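Local coordinates for tumor necrosis factor receptor superfamily member 11B (Homo sapiens, PDB 3URF), which acts as a secreted decoy receptor that captures the cytokine RANKL through its cysteine-rich domains and so restrains osteoclast formation and activation, at residues B[66-70]-B[92-97]. Residue numbers count along the deposited sequence, not the author numbering.
Sequences CKELQ and LEIEFC
Two beta turns from consecutive cysteine-rich repeats of the TNF-receptor fold meet here, at the face that grips RANKL. Residues 67-70 form a type I turn (Gln70 N to Lys67 O, 3.1 Å), tightened by the Gln70 side chain (m, t), whose OE1 accepts from Lys67 N at 2.9 Å. A type II' turn at 93-96 (Phe96 N to Glu93 O, 3.1 Å; reciprocal Glu93 N to Phe96 O, 2.9 Å) makes a hairpin, with Ile94 at phi/psi 63/-103. Lys67 CA lies 7.3 Å from Phe96 CA, whose CB points away, and Leu69 CA 5.9 Å from Cys97 CA. Cys97 (m), disulfide-bonded to Cys86, points into the first turn: its CB touches CB of Leu69 (m, t) at 3.7 Å, its SG Gln70 CG at 3.3 Å. Leu92 (t, p) sets CD2 4.0 Å from Gln70 NE2. Lys67 (m, t, t, m) reaches across the hairpin toward Leu92, CD 3.0 Å from Glu95 O and CE 4.1 Å from Leu92 CD1. Glu95 starts away, but its m, m rotamer returns OE1 to a long salt bridge with Lys67 NZ (3.7 Å); basic and aromatic side chains of two RANKL chains hold it chiefly. A water accepts from Leu69 N and Cys97 N, each 3.3 Å from its oxygen.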
loop_
_atom_site.group_PDB
_atom_site.type_symbol
_atom_site.label_atom_id
_atom_site.label_comp_id
_atom_site.label_asym_id
_atom_site.label_seq_id
_atom_site.Cartn_x
_atom_site.Cartn_y
_atom_site.Cartn_z
ATOM N N CYS B 66 -3.657 -3.683 23.462
ATOM C CA CYS B 66 -2.255 -3.650 23.890
ATOM C C CYS B 66 -1.356 -4.434 22.957
ATOM O O CYS B 66 -1.765 -5.432 22.374
ATOM C CB CYS B 66 -2.088 -4.198 25.311
ATOM S SG CYS B 66 -2.702 -3.098 26.596
ATOM N N LYS B 67 -0.118 -3.980 22.839
ATOM C CA LYS B 67 0.851 -4.626 21.976
ATOM C C LYS B 67 1.523 -5.782 22.713
ATOM O O LYS B 67 1.282 -5.993 23.905
ATOM C CB LYS B 67 1.870 -3.595 21.493
ATOM C CG LYS B 67 1.219 -2.269 21.098
ATOM C CD LYS B 67 2.076 -1.465 20.141
ATOM C CE LYS B 67 1.505 -0.066 19.882
ATOM N NZ LYS B 67 0.257 -0.021 19.052
ATOM N N GLU B 68 2.361 -6.527 21.997
ATOM C CA GLU B 68 2.973 -7.738 22.531
ATOM C C GLU B 68 3.715 -7.547 23.845
ATOM O O GLU B 68 3.418 -8.218 24.836
ATOM C CB GLU B 68 3.901 -8.367 21.501
ATOM C CG GLU B 68 3.224 -9.469 20.711
ATOM C CD GLU B 68 2.701 -10.592 21.605
ATOM O OE1 GLU B 68 1.498 -10.928 21.507
ATOM O OE2 GLU B 68 3.498 -11.139 22.404
ATOM N N LEU B 69 4.685 -6.644 23.850
ATOM C CA LEU B 69 5.462 -6.383 25.055
ATOM C C LEU B 69 4.837 -5.315 25.939
ATOM O O LEU B 69 5.534 -4.621 26.691
ATOM C CB LEU B 69 6.903 -6.026 24.704
ATOM C CG LEU B 69 7.531 -7.177 23.921
ATOM C CD1 LEU B 69 9.036 -7.079 23.912
ATOM C CD2 LEU B 69 7.084 -8.485 24.537
ATOM N N GLN B 70 3.517 -5.202 25.851
ATOM C CA GLN B 70 2.781 -4.291 26.698
ATOM C C GLN B 70 1.882 -5.034 27.644
ATOM O O GLN B 70 1.464 -6.155 27.365
ATOM C CB GLN B 70 1.919 -3.383 25.861
ATOM C CG GLN B 70 2.642 -2.196 25.342
ATOM C CD GLN B 70 1.688 -1.215 24.747
ATOM O OE1 GLN B 70 0.607 -1.591 24.262
ATOM N NE2 GLN B 70 2.058 0.059 24.788
ATOM N N LEU B 92 7.694 2.835 24.454
ATOM C CA LEU B 92 6.967 2.730 23.206
ATOM C C LEU B 92 7.614 3.601 22.152
ATOM O O LEU B 92 7.634 4.820 22.275
ATOM C CB LEU B 92 5.506 3.122 23.384
ATOM C CG LEU B 92 4.647 2.983 22.129
ATOM C CD1 LEU B 92 4.904 1.649 21.450
ATOM C CD2 LEU B 92 3.161 3.150 22.469
ATOM N N GLU B 93 8.154 2.953 21.125
ATOM C CA GLU B 93 8.686 3.637 19.960
ATOM C C GLU B 93 7.828 3.338 18.738
ATOM O O GLU B 93 7.980 2.302 18.100
ATOM C CB GLU B 93 10.104 3.186 19.679
ATOM C CG GLU B 93 10.639 3.703 18.372
ATOM C CD GLU B 93 11.472 4.945 18.551
ATOM O OE1 GLU B 93 10.884 6.029 18.705
ATOM O OE2 GLU B 93 12.718 4.834 18.558
ATOM N N ILE B 94 6.929 4.261 18.424
ATOM C CA ILE B 94 6.077 4.134 17.256
ATOM C C ILE B 94 5.190 2.905 17.404
ATOM O O ILE B 94 4.222 2.935 18.159
ATOM C CB ILE B 94 6.896 4.145 15.954
ATOM C CG1 ILE B 94 7.733 5.426 15.877
ATOM C CG2 ILE B 94 5.990 4.080 14.746
ATOM C CD1 ILE B 94 8.847 5.364 14.860
ATOM N N GLU B 95 5.508 1.810 16.733
ATOM C CA GLU B 95 4.632 0.661 16.859
ATOM C C GLU B 95 5.059 -0.420 17.871
ATOM O O GLU B 95 4.304 -1.359 18.138
ATOM C CB GLU B 95 4.316 0.082 15.478
ATOM C CG GLU B 95 3.284 0.907 14.682
ATOM C CD GLU B 95 1.885 0.938 15.327
ATOM O OE1 GLU B 95 1.298 -0.143 15.529
ATOM O OE2 GLU B 95 1.362 2.037 15.628
ATOM N N PHE B 96 6.235 -0.270 18.472
ATOM C CA PHE B 96 6.803 -1.364 19.270
ATOM C C PHE B 96 7.458 -0.968 20.599
ATOM O O PHE B 96 7.977 0.132 20.749
ATOM C CB PHE B 96 7.828 -2.133 18.427
ATOM C CG PHE B 96 7.236 -2.828 17.240
ATOM C CD1 PHE B 96 6.521 -4.015 17.398
ATOM C CD2 PHE B 96 7.387 -2.306 15.954
ATOM C CE1 PHE B 96 5.973 -4.679 16.290
ATOM C CE2 PHE B 96 6.832 -2.968 14.846
ATOM C CZ PHE B 96 6.125 -4.157 15.022
ATOM N N CYS B 97 7.480 -1.902 21.543
ATOM C CA CYS B 97 8.147 -1.678 22.826
ATOM C C CYS B 97 9.612 -2.084 22.792
ATOM O O CYS B 97 9.942 -3.271 22.769
ATOM C CB CYS B 97 7.424 -2.434 23.935
ATOM S SG CYS B 97 5.774 -1.758 24.265
HETATM O O HOH W 1 5.542 -4.523 21.478
#